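Local coordinates for protein DUF176 (Nitrosomonas europaea, PDB 2OMO) that is probably an oxidoreductase of the antibiotic biosynthesis monooxygenase family, although its substrate and reaction are not established, at residues 46-51 against 58-63; 52-57 against 85-90. All coordinates share one frame; numbering follows the deposited sequence. Where two conformers were deposited one is given.

In the fold
Helix 37-51, the loop 52-57 and strand 57-65 follow one another in the chain, and both contacts draw on this unit. Contact 1 packs the end of the helix against the strand, an outer strand of the four-stranded antiparallel sheet. Contact 2 ties the loop between them to the end of helix 81-87, reached after strand 71-78. The contact centres lie about 10 Å apart. The two contacts touch where the ring of His87 meets Asn47, Ser51 and Phe60. Both lie on the helical side of the sheet in a ferredoxin-like alpha+beta fold, as expected for this family. The second subunit meets contact 1 alone.

Contact 1. Residues 46-51 against 58-63; sequences MNHEQS and MRFDIL
Phe60 faces helix 46-51 from strand 58-63, which runs nearly antiparallel to it at 168°, with the axes 8.5 Å apart at their closest. His48 and Phe60 are the nearest pair of CA atoms, 6.0 Å apart. The C-terminal end of helix 37-51 packs here on the outer strand of the antiparallel sheet, the helix-on-sheet packing of a ferredoxin-like alpha+beta fold. The ring of Phe60 is the main surface offered by the strand. Ser51 CB sits over the centre of one ring face, 3.5 Å from the centroid, in a CH-pi contact. Asn47 reaches the far end of the ring. Its OD1 lies 3.8 Å from Phe60 CZ, and the amide plane is turned 56° from the ring plane. His48 makes the polar link. Its CG is anti to the backbone N, which carries the imidazole alongside the strand. There His48 ND1 donates to Phe60 O at 2.8 Å. The oxygen lies close to the imidazole plane, and the N-H points at it with an angle of 158°. Further along, His48 CB packs on Ile62 CG1 at 3.9 Å.

The same outer edge of the strand continues into the dimer interface: Ile62 and Leu63 pair with a strand of the second subunit. Asp61 also forms a salt bridge with Arg59 of the second subunit. The contact is buried, and the His48 bond gives Phe60 O, on the outer edge of the strand, a partner. It also implies that ND1 carries a proton, and it fixes how the imidazole is turned.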
# COMPACT_ATOMS: atom_id res chain seq x y z
N MSE A 46 -2.73 -2.68 18.35
CA MSE A 46 -3.56 -1.75 19.10
C MSE A 46 -3.84 -0.51 18.28
O MSE A 46 -4.98 -0.01 18.27
CB MSE A 46 -2.85 -1.37 20.40
CG MSE A 46 -2.30 -2.57 21.12
SE MSE A 46 -3.71 -3.56 21.99
CE MSE A 46 -4.32 -4.73 20.58
N ASN A 47 -2.80 0.01 17.63
CA ASN A 47 -2.94 1.16 16.73
C ASN A 47 -3.95 0.85 15.59
O ASN A 47 -4.90 1.60 15.36
CB ASN A 47 -1.54 1.50 16.18
CG ASN A 47 -1.48 2.82 15.37
OD1 ASN A 47 -2.46 3.51 15.23
ND2 ASN A 47 -0.29 3.15 14.83
N HIS A 48 -3.77 -0.29 14.93
CA HIS A 48 -4.65 -0.76 13.85
C HIS A 48 -6.12 -0.83 14.32
O HIS A 48 -7.00 -0.31 13.65
CB HIS A 48 -4.24 -2.16 13.38
CG HIS A 48 -5.29 -2.86 12.57
ND1 HIS A 48 -5.46 -2.63 11.21
CD2 HIS A 48 -6.21 -3.79 12.91
CE1 HIS A 48 -6.44 -3.40 10.76
NE2 HIS A 48 -6.92 -4.11 11.77
N GLU A 49 -6.35 -1.49 15.46
CA GLU A 49 -7.72 -1.74 15.98
C GLU A 49 -8.48 -0.46 16.20
O GLU A 49 -9.67 -0.41 15.96
CB GLU A 49 -7.68 -2.59 17.27
CG GLU A 49 -7.23 -4.04 16.99
CD GLU A 49 -7.14 -4.92 18.23
OE1 GLU A 49 -7.32 -4.43 19.36
OE2 GLU A 49 -6.89 -6.14 18.06
N GLN A 50 -7.79 0.59 16.65
CA GLN A 50 -8.42 1.87 16.88
C GLN A 50 -8.49 2.68 15.58
O GLN A 50 -9.42 3.42 15.36
CB GLN A 50 -7.68 2.67 17.95
CG GLN A 50 -7.77 2.06 19.36
CD GLN A 50 -9.21 1.80 19.78
OE1 GLN A 50 -10.08 2.67 19.67
NE2 GLN A 50 -9.47 0.58 20.26
N SER A 51 -7.48 2.56 14.75
CA SER A 51 -7.37 3.41 13.57
C SER A 51 -8.44 3.06 12.54
O SER A 51 -8.96 3.96 11.87
CB SER A 51 -5.96 3.38 12.99
OG SER A 51 -5.06 4.06 13.85
N MSE A 58 -9.95 4.09 5.34
CA MSE A 58 -10.26 3.13 4.29
C MSE A 58 -9.35 1.90 4.35
O MSE A 58 -9.76 0.80 3.96
CB MSE A 58 -10.11 3.79 2.94
CG MSE A 58 -11.11 4.88 2.85
SE MSE A 58 -11.22 5.61 1.09
CE MSE A 58 -11.88 4.02 0.11
N ARG A 59 -8.13 2.08 4.84
CA ARG A 59 -7.30 0.92 5.19
C ARG A 59 -6.34 1.35 6.26
O ARG A 59 -5.92 2.51 6.30
CB ARG A 59 -6.39 0.45 4.01
CG ARG A 59 -7.03 -0.04 2.72
CD ARG A 59 -7.36 1.04 1.71
NE ARG A 59 -7.73 0.45 0.39
CZ ARG A 59 -8.92 -0.04 0.10
NH1 ARG A 59 -9.88 -0.04 1.03
NH2 ARG A 59 -9.17 -0.55 -1.11
N PHE A 60 -5.93 0.38 7.08
CA PHE A 60 -4.85 0.60 8.03
C PHE A 60 -4.16 -0.75 8.13
O PHE A 60 -4.02 -1.34 9.20
CB PHE A 60 -5.38 1.11 9.39
CG PHE A 60 -4.36 1.96 10.12
CD1 PHE A 60 -4.31 3.35 9.92
CD2 PHE A 60 -3.43 1.35 10.98
CE1 PHE A 60 -3.32 4.12 10.57
CE2 PHE A 60 -2.46 2.10 11.66
CZ PHE A 60 -2.37 3.48 11.46
N ASP A 61 -3.72 -1.23 6.97
CA ASP A 61 -3.18 -2.58 6.89
C ASP A 61 -1.81 -2.60 7.55
O ASP A 61 -0.96 -1.71 7.31
CB ASP A 61 -3.02 -3.03 5.45
CG ASP A 61 -4.35 -3.12 4.69
OD1 ASP A 61 -5.41 -3.20 5.36
OD2 ASP A 61 -4.36 -3.17 3.41
N ILE A 62 -1.56 -3.65 8.31
CA ILE A 62 -0.23 -3.82 8.94
C ILE A 62 0.43 -5.01 8.27
O ILE A 62 -0.08 -6.15 8.38
CB ILE A 62 -0.31 -4.08 10.46
CG1 ILE A 62 -1.16 -3.00 11.17
CG2 ILE A 62 1.12 -4.15 11.07
CD1 ILE A 62 -0.78 -1.57 10.83
N LEU A 63 1.59 -4.76 7.66
CA LEU A 63 2.27 -5.76 6.81
C LEU A 63 3.65 -6.07 7.32
O LEU A 63 4.34 -5.16 7.85
CB LEU A 63 2.39 -5.26 5.39
CG LEU A 63 1.12 -4.62 4.78
CD1 LEU A 63 1.47 -4.05 3.36
CD2 LEU A 63 -0.04 -5.61 4.68

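Contact 2. Residues 52-57 against 85-90; sequences IREPGN and AAHKET
Glu54 reaches across from the loop 52-57 to His87, at the end of helix 81-87. The loop leaves helix 37-51 through Ile52 and Arg53, then turns inward at Glu54. The CA atoms of Glu54 and His87 are 7.6 Å apart, and the glutamate side chain spans the gap. With CG anti to the carbonyl carbon and the rest of the chain extended, the carboxylate is carried to the edge of the imidazole. His87 ND1 donates to Glu54 OE2 at 2.7 Å. The bond is nearly straight, with an N-H...O angle of 167°, and uses the syn lone pair of the oxygen. OE2 lies in the ring plane, and carboxylate and ring are nearly coplanar, 30° apart. The other oxygen, Glu54 OE1, packs against His87 CB at 3.4 Å. Thr90 CG2 comes to 4.0 Å from Glu54 OE2.

This is a His-carboxylate hydrogen bond, set between the helical layer and the sheet. The glutamate has further partners: Tyr78 bonds OE1, while Ser51 and His92 bond OE2. This buried network should hold the carboxylate in place.

From Glu54 to Asn57 the chain makes a type II beta turn, closed by Asn57 N to Glu54 O at 3.1 Å. Pro55 and Gly56 are its central residues. Gly56 adopts the positive phi of the third position of the turn. Asn57 then begins strand 57-65. On the other side, a type I turn runs from His87 to Thr90. Thr90 OG1 donates to His87 O at 3.0 Å, an oxygen that also accepts from Thr90 N. Thr90 is the N-cap of helix 91-100, and its OG1 accepts from Tyr93 N.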
# COMPACT_ATOMS: atom_id res chain seq x y z
N ILE A 52 -8.79 1.79 12.43
CA ILE A 52 -9.85 1.38 11.49
C ILE A 52 -11.25 1.90 11.84
O ILE A 52 -12.17 1.81 11.02
CB ILE A 52 -9.88 -0.13 11.18
CG1 ILE A 52 -10.22 -0.98 12.42
CG2 ILE A 52 -8.53 -0.52 10.52
CD1 ILE A 52 -10.50 -2.43 12.12
N ARG A 53 -11.37 2.41 13.06
CA ARG A 53 -12.59 3.02 13.57
C ARG A 53 -12.59 4.54 13.40
O ARG A 53 -13.57 5.21 13.75
CB ARG A 53 -12.71 2.67 15.05
CG ARG A 53 -12.77 1.17 15.31
CD ARG A 53 -12.84 0.87 16.80
NE ARG A 53 -13.92 1.62 17.42
CZ ARG A 53 -15.19 1.22 17.51
NH1 ARG A 53 -15.57 0.03 17.04
NH2 ARG A 53 -16.09 2.00 18.09
N GLU A 54 -11.51 5.10 12.88
CA GLU A 54 -11.44 6.55 12.69
C GLU A 54 -12.33 6.95 11.52
O GLU A 54 -12.41 6.22 10.50
CB GLU A 54 -10.02 7.04 12.41
CG GLU A 54 -9.03 6.93 13.56
CD GLU A 54 -7.62 7.22 13.13
OE1 GLU A 54 -7.40 7.91 12.09
OE2 GLU A 54 -6.69 6.76 13.83
N PRO A 55 -12.97 8.13 11.63
CA PRO A 55 -13.83 8.56 10.52
C PRO A 55 -13.01 8.70 9.19
O PRO A 55 -11.93 9.33 9.14
CB PRO A 55 -14.39 9.91 10.98
CG PRO A 55 -14.19 9.93 12.52
CD PRO A 55 -12.86 9.16 12.69
N GLY A 56 -13.53 8.07 8.14
CA GLY A 56 -12.88 8.20 6.84
C GLY A 56 -11.71 7.26 6.62
O GLY A 56 -11.11 7.27 5.54
N ASN A 57 -11.36 6.43 7.62
CA ASN A 57 -10.31 5.38 7.36
C ASN A 57 -10.79 4.37 6.33
O ASN A 57 -11.92 3.87 6.43
CB ASN A 57 -9.91 4.61 8.61
CG ASN A 57 -8.73 3.72 8.35
OD1 ASN A 57 -8.88 2.53 8.26
ND2 ASN A 57 -7.55 4.33 8.17
N ALA A 85 -4.93 13.60 8.65
CA ALA A 85 -4.32 14.57 9.57
C ALA A 85 -4.78 14.33 10.99
O ALA A 85 -4.00 14.45 11.92
CB ALA A 85 -4.70 15.99 9.15
N ALA A 86 -6.05 13.99 11.16
CA ALA A 86 -6.64 13.77 12.48
C ALA A 86 -6.01 12.57 13.18
O ALA A 86 -5.97 12.51 14.41
CB ALA A 86 -8.12 13.56 12.37
N HIS A 87 -5.56 11.60 12.40
CA HIS A 87 -4.95 10.41 12.97
C HIS A 87 -3.82 10.74 13.94
O HIS A 87 -3.67 10.07 14.95
CB HIS A 87 -4.39 9.50 11.87
CG HIS A 87 -3.60 8.33 12.37
ND1 HIS A 87 -4.17 7.25 13.02
CD2 HIS A 87 -2.28 8.02 12.25
CE1 HIS A 87 -3.24 6.38 13.34
NE2 HIS A 87 -2.08 6.81 12.87
N LYS A 88 -3.00 11.74 13.63
CA LYS A 88 -1.81 12.00 14.45
C LYS A 88 -2.15 12.70 15.77
O LYS A 88 -1.28 12.88 16.63
CB LYS A 88 -0.75 12.77 13.65
CG LYS A 88 -0.08 11.89 12.56
CD LYS A 88 1.32 12.43 12.16
CE LYS A 88 1.71 12.03 10.73
NZ LYS A 88 3.18 12.30 10.44
N GLU A 89 -3.44 13.02 15.92
CA GLU A 89 -4.01 13.69 17.09
C GLU A 89 -4.56 12.69 18.10
O GLU A 89 -4.83 13.02 19.26
CB GLU A 89 -5.14 14.63 16.65
CG GLU A 89 -4.72 16.00 16.13
CD GLU A 89 -5.85 17.02 16.23
OE1 GLU A 89 -5.83 17.84 17.18
OE2 GLU A 89 -6.77 16.98 15.38
N THR A 90 -4.76 11.46 17.64
CA THR A 90 -5.44 10.46 18.46
C THR A 90 -4.52 9.94 19.57
O THR A 90 -3.27 9.93 19.41
CB THR A 90 -6.00 9.30 17.60
OG1 THR A 90 -4.92 8.48 17.14
CG2 THR A 90 -6.76 9.83 16.40